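Local coordinates for protein muramoyltetrapeptide carboxypeptidase (Oxalobacter formigenes OXCC13, PDB 6UUK) that probably acts as a serine-type LD-carboxypeptidase of the S66 family, hydrolysing muramoyltetrapeptides derived from the bacterial cell wall, at residues B[201-213]-B[301-313]. Residues are numbered along the deposited sequence; the frame is centred on the assembly and turned at random.
Sequences SVKWVSKDNPDVD and RSRLSIPVVTGLP
W204 lies with one indole face against the backbone of G311 and L312: L312 CA stands 3.9 Å from the centroid of the W204 six-membered ring, 10° off its normal, a CH-pi contact. P313 CD packs against W204 CE3 at 3.5 Å, and L312 CD1 touches W204 CZ3 at 3.6 Å. With CG between backbone N and carbonyl carbon (chi1 65°), the indole can also send W204 NE1 to T310 O, a 3.0 Å hydrogen bond with a 150° N-H...O angle. Were W204 an alanine, T310 O would probably lose this donor and a gap would open over L312 and P313.

Polar contacts follow along the loop. S206 OG and T310 OG1 share a hydrogen bond of 2.8 Å; T310 N donates to N209 OD1 at 3.1 Å from above the amide plane. R301, extended from CG to NE, gives D208 O a weak bond from R301 NH1 (2.9 Å).

Among apolar groups, V212 CG1 meets P307 CB at 3.6 Å. Strand 200-205 and the loop after it thus join the two outermost strands, 200-205 and 308-310, of a seven-stranded mixed sheet within this chain; W204 packs on L312, whose side chain lies about 7 Å from that of E246, a predicted charge-relay residue.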
ATOM      1  N   SER B 201     -11.458 -11.352  27.027  1.00 26.02           N
ATOM      2  CA  SER B 201     -10.049 -11.530  27.349  1.00 27.94           C
ATOM      3  C   SER B 201      -9.443 -12.545  26.393  1.00 28.30           C
ATOM      4  O   SER B 201      -9.997 -13.632  26.201  1.00 25.91           O
ATOM      5  CB  SER B 201      -9.868 -11.993  28.799  1.00 30.47           C
ATOM      6  OG  SER B 201     -10.464 -13.260  29.009  1.00 43.70           O
ATOM      7  N   VAL B 202      -8.307 -12.189  25.798  1.00 30.67           N
ATOM      8  CA  VAL B 202      -7.612 -13.039  24.838  1.00 21.13           C
ATOM      9  C   VAL B 202      -6.240 -13.370  25.407  1.00 21.56           C
ATOM     10  O   VAL B 202      -5.456 -12.464  25.719  1.00 23.48           O
ATOM     11  CB  VAL B 202      -7.488 -12.367  23.462  1.00 21.72           C
ATOM     12  CG1 VAL B 202      -6.850 -13.319  22.463  1.00 17.57           C
ATOM     13  CG2 VAL B 202      -8.852 -11.905  22.972  1.00 18.36           C
ATOM     14  N   LYS B 203      -5.952 -14.662  25.542  1.00 22.82           N
ATOM     15  CA  LYS B 203      -4.679 -15.145  26.059  1.00 17.66           C
ATOM     16  C   LYS B 203      -4.038 -16.059  25.026  1.00 21.03           C
ATOM     17  O   LYS B 203      -4.712 -16.925  24.458  1.00 24.19           O
ATOM     18  CB  LYS B 203      -4.867 -15.893  27.381  1.00 20.27           C
ATOM     19  CG  LYS B 203      -5.621 -15.112  28.443  1.00 20.77           C
ATOM     20  CD  LYS B 203      -5.895 -15.976  29.663  1.00 24.54           C
ATOM     21  CE  LYS B 203      -6.684 -17.220  29.285  1.00 30.05           C
ATOM     22  NZ  LYS B 203      -6.944 -18.095  30.462  1.00 34.11           N
ATOM     23  N   TRP B 204      -2.743 -15.869  24.787  1.00 19.47           N
ATOM     24  CA  TRP B 204      -2.018 -16.698  23.838  1.00 23.20           C
ATOM     25  C   TRP B 204      -0.577 -16.847  24.304  1.00 26.08           C
ATOM     26  O   TRP B 204      -0.126 -16.168  25.231  1.00 32.76           O
ATOM     27  CB  TRP B 204      -2.078 -16.115  22.421  1.00 21.15           C
ATOM     28  CG  TRP B 204      -1.382 -14.795  22.267  1.00 20.82           C
ATOM     29  CD1 TRP B 204      -0.053 -14.591  22.031  1.00 23.13           C
ATOM     30  CD2 TRP B 204      -1.983 -13.495  22.319  1.00 21.52           C
ATOM     31  NE1 TRP B 204       0.211 -13.246  21.939  1.00 24.54           N
ATOM     32  CE2 TRP B 204      -0.957 -12.552  22.112  1.00 18.55           C
ATOM     33  CE3 TRP B 204      -3.288 -13.037  22.525  1.00 18.13           C
ATOM     34  CZ2 TRP B 204      -1.195 -11.180  22.103  1.00 16.26           C
ATOM     35  CZ3 TRP B 204      -3.523 -11.674  22.516  1.00 13.92           C
ATOM     36  CH2 TRP B 204      -2.481 -10.761  22.307  1.00 16.22           C
ATOM     37  N   VAL B 205       0.145 -17.748  23.644  1.00 26.88           N
ATOM     38  CA  VAL B 205       1.538 -18.040  23.960  1.00 30.91           C
ATOM     39  C   VAL B 205       2.396 -17.569  22.795  1.00 27.11           C
ATOM     40  O   VAL B 205       2.188 -17.989  21.650  1.00 30.46           O
ATOM     41  CB  VAL B 205       1.755 -19.536  24.237  1.00 41.93           C
ATOM     42  N   SER B 206       3.358 -16.697  23.086  1.00 29.17           N
ATOM     43  CA  SER B 206       4.281 -16.195  22.077  1.00 24.61           C
ATOM     44  C   SER B 206       5.595 -15.848  22.756  1.00 27.67           C
ATOM     45  O   SER B 206       5.607 -15.123  23.755  1.00 33.84           O
ATOM     46  CB  SER B 206       3.707 -14.973  21.354  1.00 28.90           C
ATOM     47  OG  SER B 206       4.614 -14.481  20.384  1.00 24.82           O
ATOM     48  N   LYS B 207       6.693 -16.360  22.210  1.00 32.14           N
ATOM     49  CA  LYS B 207       8.002 -16.226  22.827  1.00 28.12           C
ATOM     50  C   LYS B 207       8.698 -14.945  22.369  1.00 23.73           C
ATOM     51  O   LYS B 207       8.295 -14.294  21.403  1.00 31.08           O
ATOM     52  CB  LYS B 207       8.865 -17.444  22.499  1.00 31.41           C
ATOM     53  CG  LYS B 207       8.216 -18.775  22.848  1.00 30.89           C
ATOM     54  CD  LYS B 207       8.974 -19.938  22.226  1.00 41.08           C
ATOM     55  CE  LYS B 207      10.415 -19.981  22.703  1.00 50.78           C
ATOM     56  NZ  LYS B 207      10.508 -20.176  24.174  1.00 56.35           N
ATOM     57  N   ASP B 208       9.759 -14.588  23.097  1.00 24.16           N
ATOM     58  CA  ASP B 208      10.639 -13.470  22.749  1.00 26.14           C
ATOM     59  C   ASP B 208       9.892 -12.138  22.697  1.00 26.76           C
ATOM     60  O   ASP B 208      10.274 -11.231  21.954  1.00 33.25           O
ATOM     61  CB  ASP B 208      11.362 -13.728  21.423  1.00 28.67           C
ATOM     62  CG  ASP B 208      12.124 -15.037  21.422  1.00 34.72           C
ATOM     63  OD1 ASP B 208      12.577 -15.465  22.504  1.00 33.74           O
ATOM     64  OD2 ASP B 208      12.270 -15.642  20.338  1.00 33.94           O
ATOM     65  N   ASN B 209       8.828 -12.008  23.485  1.00 26.08           N
ATOM     66  CA  ASN B 209       8.128 -10.735  23.496  1.00 21.11           C
ATOM     67  C   ASN B 209       8.461  -9.946  24.757  1.00 20.88           C
ATOM     68  O   ASN B 209       8.658 -10.528  25.828  1.00 21.27           O
ATOM     69  CB  ASN B 209       6.612 -10.946  23.413  1.00 23.09           C
ATOM     70  CG  ASN B 209       6.136 -11.167  21.991  1.00 18.77           C
ATOM     71  OD1 ASN B 209       6.572 -10.486  21.065  1.00 26.65           O
ATOM     72  ND2 ASN B 209       5.238 -12.127  21.811  1.00 16.52           N
ATOM     73  N   PRO B 210       8.541  -8.622  24.654  1.00 23.66           N
ATOM     74  CA  PRO B 210       8.855  -7.808  25.831  1.00 18.44           C
ATOM     75  C   PRO B 210       7.725  -7.837  26.849  1.00 16.66           C
ATOM     76  O   PRO B 210       6.568  -8.119  26.533  1.00 26.00           O
ATOM     77  CB  PRO B 210       9.042  -6.401  25.253  1.00 18.86           C
ATOM     78  CG  PRO B 210       8.233  -6.406  23.999  1.00 17.61           C
ATOM     79  CD  PRO B 210       8.354  -7.798  23.446  1.00 15.45           C
ATOM     80  N   ASP B 211       8.085  -7.535  28.094  1.00 19.75           N
ATOM     81  CA  ASP B 211       7.124  -7.495  29.196  1.00 25.11           C
ATOM     82  C   ASP B 211       6.510  -6.102  29.239  1.00 20.00           C
ATOM     83  O   ASP B 211       7.143  -5.144  29.694  1.00 12.94           O
ATOM     84  CB  ASP B 211       7.796  -7.857  30.515  1.00 24.62           C
ATOM     85  CG  ASP B 211       8.213  -9.312  30.575  1.00 23.69           C
ATOM     86  OD1 ASP B 211       7.968 -10.041  29.591  1.00 21.12           O
ATOM     87  OD2 ASP B 211       8.783  -9.727  31.605  1.00 34.03           O
ATOM     88  N   VAL B 212       5.274  -5.987  28.766  1.00 23.78           N
ATOM     89  CA  VAL B 212       4.575  -4.713  28.710  1.00 23.56           C
ATOM     90  C   VAL B 212       3.374  -4.763  29.650  1.00 19.05           C
ATOM     91  O   VAL B 212       2.957  -5.825  30.115  1.00 20.35           O
ATOM     92  CB  VAL B 212       4.140  -4.354  27.275  1.00 20.18           C
ATOM     93  CG1 VAL B 212       5.270  -4.622  26.296  1.00 16.11           C
ATOM     94  CG2 VAL B 212       2.889  -5.124  26.885  1.00 17.06           C
ATOM     95  N   ASP B 213       2.817  -3.586  29.930  1.00 22.45           N
ATOM     96  CA  ASP B 213       1.634  -3.467  30.773  1.00 24.25           C
ATOM     97  C   ASP B 213       0.927  -2.152  30.475  1.00 18.51           C
ATOM     98  O   ASP B 213       0.817  -1.283  31.347  1.00 23.94           O
ATOM     99  CB  ASP B 213       2.013  -3.557  32.254  1.00 27.21           C
ATOM    100  CG  ASP B 213       0.805  -3.735  33.155  1.00 21.10           C
ATOM    101  OD1 ASP B 213       0.232  -4.844  33.172  1.00 22.67           O
ATOM    102  OD2 ASP B 213       0.430  -2.765  33.846  1.00 43.50           O
ATOM    103  N   ARG B 301      11.697  -3.767  15.893  1.00 23.78           N
ATOM    104  CA  ARG B 301      11.807  -3.385  17.297  1.00 18.25           C
ATOM    105  C   ARG B 301      12.996  -2.465  17.541  1.00 15.82           C
ATOM    106  O   ARG B 301      12.960  -1.642  18.462  1.00 18.88           O
ATOM    107  CB  ARG B 301      11.904  -4.636  18.169  1.00 15.57           C
ATOM    108  CG  ARG B 301      10.608  -5.429  18.241  1.00 13.22           C
ATOM    109  CD  ARG B 301      10.816  -6.800  18.859  1.00 17.77           C
ATOM    110  NE  ARG B 301       9.550  -7.495  19.072  1.00 10.72           N
ATOM    111  CZ  ARG B 301       9.446  -8.773  19.416  1.00 12.30           C
ATOM    112  NH1 ARG B 301      10.537  -9.509  19.581  1.00 18.30           N
ATOM    113  NH2 ARG B 301       8.251  -9.320  19.590  1.00 10.18           N
ATOM    114  N   SER B 302      14.053  -2.585  16.733  1.00 23.36           N
ATOM    115  CA  SER B 302      15.174  -1.659  16.852  1.00 17.44           C
ATOM    116  C   SER B 302      14.821  -0.283  16.306  1.00 17.49           C
ATOM    117  O   SER B 302      15.303   0.731  16.821  1.00 20.54           O
ATOM    118  CB  SER B 302      16.400  -2.220  16.132  1.00 26.74           C
ATOM    119  OG  SER B 302      16.821  -3.442  16.713  1.00 29.78           O
ATOM    120  N   ARG B 303      13.979  -0.227  15.271  1.00 20.91           N
ATOM    121  CA  ARG B 303      13.575   1.053  14.700  1.00 17.99           C
ATOM    122  C   ARG B 303      12.481   1.714  15.532  1.00 22.96           C
ATOM    123  O   ARG B 303      12.577   2.900  15.866  1.00 21.60           O
ATOM    124  CB  ARG B 303      13.106   0.857  13.256  1.00 17.99           C
ATOM    125  CG  ARG B 303      12.223   1.982  12.724  1.00 20.13           C
ATOM    126  CD  ARG B 303      12.987   3.291  12.588  1.00 29.21           C
ATOM    127  NE  ARG B 303      13.844   3.309  11.407  1.00 32.06           N
ATOM    128  CZ  ARG B 303      13.479   3.805  10.229  1.00 28.63           C
ATOM    129  NH1 ARG B 303      12.270   4.326  10.074  1.00 25.77           N
ATOM    130  NH2 ARG B 303      14.323   3.782   9.206  1.00 36.89           N
ATOM    131  N   LEU B 304      11.436   0.964  15.872  1.00 21.66           N
ATOM    132  CA  LEU B 304      10.301   1.543  16.577  1.00 23.21           C
ATOM    133  C   LEU B 304      10.670   1.904  18.011  1.00 20.85           C
ATOM    134  O   LEU B 304      11.546   1.292  18.629  1.00 18.58           O
ATOM    135  CB  LEU B 304       9.118   0.576  16.576  1.00 22.65           C
ATOM    136  CG  LEU B 304       8.503   0.231  15.220  1.00 19.36           C
ATOM    137  CD1 LEU B 304       7.171  -0.480  15.410  1.00 16.06           C
ATOM    138  CD2 LEU B 304       8.337   1.479  14.366  1.00 10.03           C
ATOM    139  N   SER B 305       9.984   2.917  18.537  1.00 23.33           N
ATOM    140  CA  SER B 305      10.146   3.341  19.920  1.00 24.30           C
ATOM    141  C   SER B 305       9.106   2.736  20.852  1.00 25.09           C
ATOM    142  O   SER B 305       9.235   2.878  22.072  1.00 30.83           O
ATOM    143  CB  SER B 305      10.086   4.871  20.014  1.00 31.08           C
ATOM    144  OG  SER B 305       8.856   5.364  19.509  1.00 34.89           O
ATOM    145  N   ILE B 306       8.089   2.072  20.312  1.00 26.47           N
ATOM    146  CA  ILE B 306       7.043   1.450  21.119  1.00 20.90           C
ATOM    147  C   ILE B 306       7.291  -0.053  21.161  1.00 15.92           C
ATOM    148  O   ILE B 306       7.919  -0.601  20.242  1.00 19.69           O
ATOM    149  CB  ILE B 306       5.646   1.771  20.565  1.00 18.38           C
ATOM    150  CG1 ILE B 306       5.450   1.123  19.193  1.00 12.35           C
ATOM    151  CG2 ILE B 306       5.445   3.276  20.477  1.00 18.62           C
ATOM    152  CD1 ILE B 306       4.047   1.268  18.645  1.00 15.14           C
ATOM    153  N   PRO B 307       6.837  -0.757  22.197  1.00 19.13           N
ATOM    154  CA  PRO B 307       7.029  -2.211  22.231  1.00 17.06           C
ATOM    155  C   PRO B 307       6.144  -2.914  21.214  1.00 17.71           C
ATOM    156  O   PRO B 307       4.994  -2.529  20.990  1.00 22.60           O
ATOM    157  CB  PRO B 307       6.642  -2.585  23.665  1.00 13.62           C
ATOM    158  CG  PRO B 307       5.699  -1.508  24.088  1.00 14.79           C
ATOM    159  CD  PRO B 307       6.197  -0.255  23.426  1.00 14.88           C
ATOM    160  N   VAL B 308       6.695  -3.955  20.598  1.00 18.55           N
ATOM    161  CA  VAL B 308       5.994  -4.750  19.595  1.00 19.80           C
ATOM    162  C   VAL B 308       5.726  -6.127  20.188  1.00 17.82           C
ATOM    163  O   VAL B 308       6.664  -6.845  20.557  1.00 14.09           O
ATOM    164  CB  VAL B 308       6.797  -4.855  18.291  1.00 18.92           C
ATOM    165  CG1 VAL B 308       6.040  -5.690  17.270  1.00 19.12           C
ATOM    166  CG2 VAL B 308       7.095  -3.469  17.740  1.00 14.89           C
ATOM    167  N   VAL B 309       4.451  -6.493  20.277  1.00 18.23           N
ATOM    168  CA  VAL B 309       4.020  -7.762  20.850  1.00 19.52           C
ATOM    169  C   VAL B 309       3.435  -8.618  19.736  1.00 11.52           C
ATOM    170  O   VAL B 309       2.605  -8.143  18.951  1.00 17.72           O
ATOM    171  CB  VAL B 309       2.998  -7.550  21.980  1.00 21.63           C
ATOM    172  CG1 VAL B 309       2.498  -8.885  22.507  1.00 17.16           C
ATOM    173  CG2 VAL B 309       3.614  -6.726  23.101  1.00 17.78           C
ATOM    174  N   THR B 310       3.866  -9.873  19.664  1.00 16.86           N
ATOM    175  CA  THR B 310       3.421 -10.801  18.636  1.00 19.27           C
ATOM    176  C   THR B 310       2.587 -11.917  19.254  1.00 13.51           C
ATOM    177  O   THR B 310       2.508 -12.068  20.476  1.00 20.74           O
ATOM    178  CB  THR B 310       4.617 -11.395  17.880  1.00 19.52           C
ATOM    179  OG1 THR B 310       5.340 -12.280  18.747  1.00 19.25           O
ATOM    180  CG2 THR B 310       5.546 -10.290  17.407  1.00 16.58           C
ATOM    181  N   GLY B 311       1.956 -12.702  18.384  1.00 24.79           N
ATOM    182  CA  GLY B 311       1.184 -13.852  18.800  1.00 25.33           C
ATOM    183  C   GLY B 311      -0.316 -13.658  18.829  1.00 17.04           C
ATOM    184  O   GLY B 311      -1.034 -14.598  19.193  1.00 23.95           O
ATOM    185  N   LEU B 312      -0.812 -12.481  18.465  1.00 14.91           N
ATOM    186  CA  LEU B 312      -2.245 -12.220  18.469  1.00 20.74           C
ATOM    187  C   LEU B 312      -2.958 -13.192  17.535  1.00 19.74           C
ATOM    188  O   LEU B 312      -2.650 -13.222  16.333  1.00 20.31           O
ATOM    189  CB  LEU B 312      -2.525 -10.781  18.043  1.00 23.28           C
ATOM    190  CG  LEU B 312      -3.992 -10.347  17.972  1.00 17.68           C
ATOM    191  CD1 LEU B 312      -4.624 -10.328  19.356  1.00 17.58           C
ATOM    192  CD2 LEU B 312      -4.119  -8.988  17.304  1.00 14.67           C
ATOM    193  N   PRO B 313      -3.903 -13.996  18.029  1.00 22.79           N
ATOM    194  CA  PRO B 313      -4.585 -14.977  17.163  1.00 14.57           C
ATOM    195  C   PRO B 313      -5.719 -14.341  16.367  1.00 15.32           C
ATOM    196  O   PRO B 313      -6.910 -14.588  16.582  1.00 16.69           O
ATOM    197  CB  PRO B 313      -5.071 -16.023  18.172  1.00 20.49           C
ATOM    198  CG  PRO B 313      -5.162 -15.299  19.502  1.00 23.48           C
ATOM    199  CD  PRO B 313      -4.495 -13.953  19.375  1.00 18.83           C
TER